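Side-chain contacts in polyguluronate lyase (Corynebacterium sp., PDB 1UAI), which probably degrades the polyguluronate blocks of alginate as a poly(alpha-L-guluronate) lyase: residues T126-E131 with T156-K161; K146-D151 with V171-V176. All blocks are in the same frame, centred on the assembly; numbering follows the deposited sequence.

Contact 1: residues T126-E131 with T156-K161; sequences TVFRLE and TVFEGK
Phe-128 and Phe-158 meet in the interior of the jellyroll beta-sandwich, each sent inward by a strand of a different sheet. The segments of strands 124-131 and 158-165 run nearly antiparallel, at 158°, with their axes 9.5 Å apart, too far for backbone pairing, so side chains bridge the gap. The two rings slide past each other in opposite directions. Their planes are inclined at 20°, but the centroids are 5.9 Å apart and overlap is slight: the touch is CD1 of Phe-128 against CE1 of Phe-158, at 3.8 Å. CB of Phe-158 already points toward strand 124-131, and with CG lodged between its backbone N and carbonyl carbon (chi1 67°) the ring continues toward Phe-128. The far end of the Phe-128 ring rests on bare backbone, with CZ 3.9 Å from CA of Gly-160; the absence of a side chain there lets the ring come this close. On the other face of strand 124-131, NE of Arg-129 donates a 2.7 Å salt-bridge hydrogen bond to OE2 of Glu-131, nearly in the guanidinium plane and on the anti side of the carboxylate. Phe-99 and Phe-162 meet the Phe-128 ring edge-to-face, extending the aromatic core. Strands 112-119 and 134-139 flank 124-131 in one sheet, while 95-105 and 168-173 flank 158-165 in the other.

Contact 2: residues K146-D151 with V171-V176; sequences KLVTSD and VYYNGV
Thr-149 OG1 accepts a hydrogen bond of 2.9 Å from the backbone N of Asp-151, with an N-H...O angle of 155°, closing an ST turn where strand 144-149 gives way to loop; its methyl CG2 meanwhile lies 4.1 Å from OH of Tyr-173. The same strand end carries a classic beta bulge: Val-148 and Thr-149 both face Leu-135 of the adjoining strand, and the CB of each points toward the segment 171-176. The contact thus spans the sandwich near its margin, joining one sheet to the beta hairpin of strands 168-173 and 176-182 in the other. Its centre is a CH-pi interaction. With CG1 of Val-148 anti to the backbone N (chi1 175°), this methyl comes down over one face of the tyrosine, 3.4 Å from the ring centroid and 18° off the ring normal. It sits nearer the CB side of the ring than the hydroxyl side, and its shortest approach, 3.3 Å to CD2 of Tyr-173, marks tight packing. Tyr-173 also opens a type I' turn through Asn-174 and Gly-175 to Val-176. Two backbone bonds close it, Tyr-173 N to Val-176 O and Val-176 N to Tyr-173 O, each 3.0 Å. Leu-135 and Gln-178 also touch the tyrosine side chain, and Phe-158 meets its ring obliquely. The turn residue Asn-174 folds back, its OD1 taking the backbone N-H of Glu-159, while its ND2 lies 3.6 Å above the plane of the Tyr-173 ring, displaced toward the rim, on the face opposite the Val-148 methyl.

In the fold
Both contacts join the two sheets of the sandwich, contact 1 in the buried core and contact 2 nearer the surface, their centres 7 Å apart. Strands 158-165 and 168-173 are neighbours in the smaller sheet, so the halves contributed by 156-161 and 171-176 are held side by side, with Lys-161 O 2.8 Å from Tyr-172 N in a probable hydrogen bond. Along the chain the four segments alternate. The chemistry changes with depth: contact 1 is aromatic and apolar, while contact 2 sets a methyl on a tyrosine face beside turns and a bulge. CZ of Phe-128 in contact 1 packs 3.5 Å from the carbonyl O of Tyr-172, so the buried ring also touches the strand of contact 2.

Contact 1: residues T126-E131 with T156-K161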
# COMPACT_ATOMS: atom_id res chain seq x y z
N THR A 126 3.71 -7.30 8.04
CA THR A 126 5.00 -6.81 7.56
C THR A 126 4.69 -5.87 6.41
O THR A 126 3.83 -6.16 5.57
CB THR A 126 5.93 -7.96 7.09
OG1 THR A 126 7.11 -7.40 6.50
CG2 THR A 126 5.23 -8.86 6.09
N VAL A 127 5.37 -4.72 6.38
CA VAL A 127 5.13 -3.74 5.33
C VAL A 127 6.42 -3.08 4.87
O VAL A 127 7.46 -3.18 5.53
CB VAL A 127 4.17 -2.60 5.85
CG1 VAL A 127 3.06 -3.18 6.70
CG2 VAL A 127 4.96 -1.57 6.65
N PHE A 128 6.35 -2.42 3.71
CA PHE A 128 7.47 -1.67 3.15
C PHE A 128 7.19 -0.26 3.67
O PHE A 128 6.19 0.37 3.30
CB PHE A 128 7.45 -1.69 1.63
CG PHE A 128 8.05 -2.93 1.02
CD1 PHE A 128 9.27 -2.87 0.35
CD2 PHE A 128 7.40 -4.15 1.10
CE1 PHE A 128 9.83 -4.01 -0.22
CE2 PHE A 128 7.95 -5.30 0.53
CZ PHE A 128 9.17 -5.22 -0.13
N ARG A 129 8.07 0.23 4.54
CA ARG A 129 7.91 1.52 5.18
C ARG A 129 9.09 2.46 4.96
O ARG A 129 10.23 2.13 5.29
CB ARG A 129 7.72 1.28 6.69
CG ARG A 129 7.57 2.54 7.53
CD ARG A 129 7.56 2.20 9.02
NE ARG A 129 7.37 3.39 9.84
CZ ARG A 129 6.22 3.74 10.41
NH1 ARG A 129 5.14 2.97 10.27
NH2 ARG A 129 6.14 4.87 11.10
N LEU A 130 8.81 3.63 4.40
CA LEU A 130 9.85 4.62 4.16
C LEU A 130 9.79 5.72 5.22
O LEU A 130 8.72 6.24 5.53
CB LEU A 130 9.70 5.26 2.78
CG LEU A 130 10.72 6.36 2.44
CD1 LEU A 130 12.12 5.75 2.36
CD2 LEU A 130 10.36 7.02 1.12
N GLU A 131 10.95 6.04 5.78
CA GLU A 131 11.09 7.12 6.76
C GLU A 131 12.25 7.95 6.24
O GLU A 131 13.41 7.57 6.38
CB GLU A 131 11.40 6.57 8.16
CG GLU A 131 10.36 5.59 8.67
CD GLU A 131 10.49 5.30 10.16
OE1 GLU A 131 11.57 5.53 10.73
OE2 GLU A 131 9.50 4.83 10.76
N THR A 156 12.38 6.84 -7.11
CA THR A 156 13.11 5.70 -7.65
C THR A 156 12.21 4.48 -7.60
O THR A 156 11.69 4.12 -6.54
CB THR A 156 14.39 5.40 -6.85
OG1 THR A 156 15.22 6.56 -6.80
CG2 THR A 156 15.17 4.27 -7.52
N VAL A 157 12.00 3.86 -8.75
CA VAL A 157 11.16 2.68 -8.82
C VAL A 157 11.95 1.45 -8.39
O VAL A 157 13.09 1.25 -8.80
CB VAL A 157 10.64 2.44 -10.26
CG1 VAL A 157 9.79 1.18 -10.31
CG2 VAL A 157 9.82 3.64 -10.71
N PHE A 158 11.34 0.64 -7.53
CA PHE A 158 11.96 -0.59 -7.07
C PHE A 158 10.92 -1.69 -7.17
O PHE A 158 9.72 -1.42 -7.28
CB PHE A 158 12.46 -0.46 -5.63
CG PHE A 158 11.37 -0.32 -4.60
CD1 PHE A 158 10.81 -1.45 -3.99
CD2 PHE A 158 10.89 0.93 -4.26
CE1 PHE A 158 9.79 -1.31 -3.05
CE2 PHE A 158 9.87 1.08 -3.32
CZ PHE A 158 9.32 -0.04 -2.71
N GLU A 159 11.39 -2.94 -7.16
CA GLU A 159 10.49 -4.07 -7.23
C GLU A 159 10.50 -4.79 -5.89
O GLU A 159 11.54 -5.23 -5.41
CB GLU A 159 10.93 -5.03 -8.34
CG GLU A 159 10.01 -6.22 -8.53
CD GLU A 159 10.34 -7.02 -9.78
OE1 GLU A 159 10.20 -6.47 -10.89
OE2 GLU A 159 10.74 -8.19 -9.65
N GLY A 160 9.32 -4.87 -5.27
CA GLY A 160 9.21 -5.55 -4.00
C GLY A 160 8.45 -6.84 -4.21
O GLY A 160 7.66 -6.97 -5.15
N LYS A 161 8.70 -7.82 -3.35
CA LYS A 161 7.99 -9.08 -3.45
C LYS A 161 7.82 -9.75 -2.10
O LYS A 161 8.74 -9.77 -1.28
CB LYS A 161 8.72 -10.05 -4.39
CG LYS A 161 7.99 -11.39 -4.55
CD LYS A 161 8.61 -12.28 -5.63
CE LYS A 161 9.99 -12.77 -5.25
NZ LYS A 161 10.53 -13.73 -6.26

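Contact 2: residues K146-D151 with V171-V176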
# COMPACT_ATOMS: atom_id res chain seq x y z
N LYS A 146 14.01 -4.43 9.59
CA LYS A 146 15.11 -4.59 8.66
C LYS A 146 15.27 -3.37 7.77
O LYS A 146 14.35 -2.99 7.05
CB LYS A 146 14.89 -5.83 7.77
CG LYS A 146 15.83 -5.93 6.57
CD LYS A 146 17.29 -6.08 6.96
CE LYS A 146 18.16 -6.18 5.71
NZ LYS A 146 19.60 -6.34 6.04
N LEU A 147 16.43 -2.74 7.85
CA LEU A 147 16.71 -1.59 7.00
C LEU A 147 17.12 -2.12 5.64
O LEU A 147 18.09 -2.87 5.53
CB LEU A 147 17.86 -0.76 7.58
CG LEU A 147 18.34 0.39 6.69
CD1 LEU A 147 17.29 1.49 6.66
CD2 LEU A 147 19.67 0.94 7.21
N VAL A 148 16.37 -1.76 4.60
CA VAL A 148 16.70 -2.20 3.25
C VAL A 148 17.83 -1.30 2.74
O VAL A 148 18.83 -1.78 2.21
CB VAL A 148 15.48 -2.08 2.32
CG1 VAL A 148 15.87 -2.43 0.89
CG2 VAL A 148 14.37 -3.01 2.81
N THR A 149 17.65 0.00 2.90
CA THR A 149 18.64 0.98 2.49
C THR A 149 18.38 2.31 3.18
O THR A 149 17.23 2.68 3.41
CB THR A 149 18.63 1.22 0.96
OG1 THR A 149 19.55 2.27 0.63
CG2 THR A 149 17.24 1.61 0.49
N SER A 150 19.45 3.02 3.52
CA SER A 150 19.34 4.33 4.14
C SER A 150 19.53 5.37 3.04
O SER A 150 19.60 6.57 3.30
CB SER A 150 20.42 4.51 5.21
OG SER A 150 21.71 4.37 4.64
N ASP A 151 19.58 4.89 1.80
CA ASP A 151 19.80 5.76 0.65
C ASP A 151 18.70 5.64 -0.40
O ASP A 151 18.97 5.63 -1.60
CB ASP A 151 21.18 5.43 0.05
CG ASP A 151 21.64 6.43 -0.99
OD1 ASP A 151 21.35 7.64 -0.84
OD2 ASP A 151 22.32 6.01 -1.95
N VAL A 171 10.67 -11.68 2.13
CA VAL A 171 10.47 -10.35 1.56
C VAL A 171 11.70 -9.95 0.74
O VAL A 171 12.82 -9.98 1.24
CB VAL A 171 10.23 -9.31 2.67
CG1 VAL A 171 9.76 -8.00 2.06
CG2 VAL A 171 9.21 -9.84 3.66
N TYR A 172 11.46 -9.57 -0.51
CA TYR A 172 12.52 -9.20 -1.44
C TYR A 172 12.46 -7.75 -1.90
O TYR A 172 11.38 -7.16 -1.99
CB TYR A 172 12.44 -10.08 -2.69
CG TYR A 172 12.51 -11.56 -2.42
CD1 TYR A 172 13.71 -12.26 -2.57
CD2 TYR A 172 11.38 -12.27 -2.02
CE1 TYR A 172 13.77 -13.63 -2.32
CE2 TYR A 172 11.43 -13.63 -1.76
CZ TYR A 172 12.64 -14.31 -1.91
OH TYR A 172 12.70 -15.66 -1.65
N TYR A 173 13.63 -7.20 -2.21
CA TYR A 173 13.78 -5.83 -2.70
C TYR A 173 14.73 -5.96 -3.89
O TYR A 173 15.88 -6.38 -3.73
CB TYR A 173 14.38 -4.94 -1.63
CG TYR A 173 14.78 -3.55 -2.09
CD1 TYR A 173 13.83 -2.54 -2.26
CD2 TYR A 173 16.12 -3.24 -2.32
CE1 TYR A 173 14.22 -1.25 -2.63
CE2 TYR A 173 16.51 -1.96 -2.69
CZ TYR A 173 15.56 -0.97 -2.84
OH TYR A 173 15.96 0.31 -3.17
N ASN A 174 14.23 -5.61 -5.07
CA ASN A 174 15.00 -5.72 -6.31
C ASN A 174 15.66 -7.09 -6.46
O ASN A 174 16.83 -7.21 -6.83
CB ASN A 174 16.04 -4.60 -6.41
CG ASN A 174 15.40 -3.25 -6.67
OD1 ASN A 174 14.29 -3.18 -7.21
ND2 ASN A 174 16.09 -2.17 -6.32
N GLY A 175 14.89 -8.13 -6.15
CA GLY A 175 15.36 -9.50 -6.29
C GLY A 175 16.19 -10.07 -5.16
O GLY A 175 16.47 -11.27 -5.16
N VAL A 176 16.57 -9.25 -4.19
CA VAL A 176 17.39 -9.72 -3.08
C VAL A 176 16.57 -9.94 -1.81
O VAL A 176 15.82 -9.06 -1.39
CB VAL A 176 18.53 -8.72 -2.79
CG1 VAL A 176 19.39 -9.21 -1.63
CG2 VAL A 176 19.39 -8.53 -4.04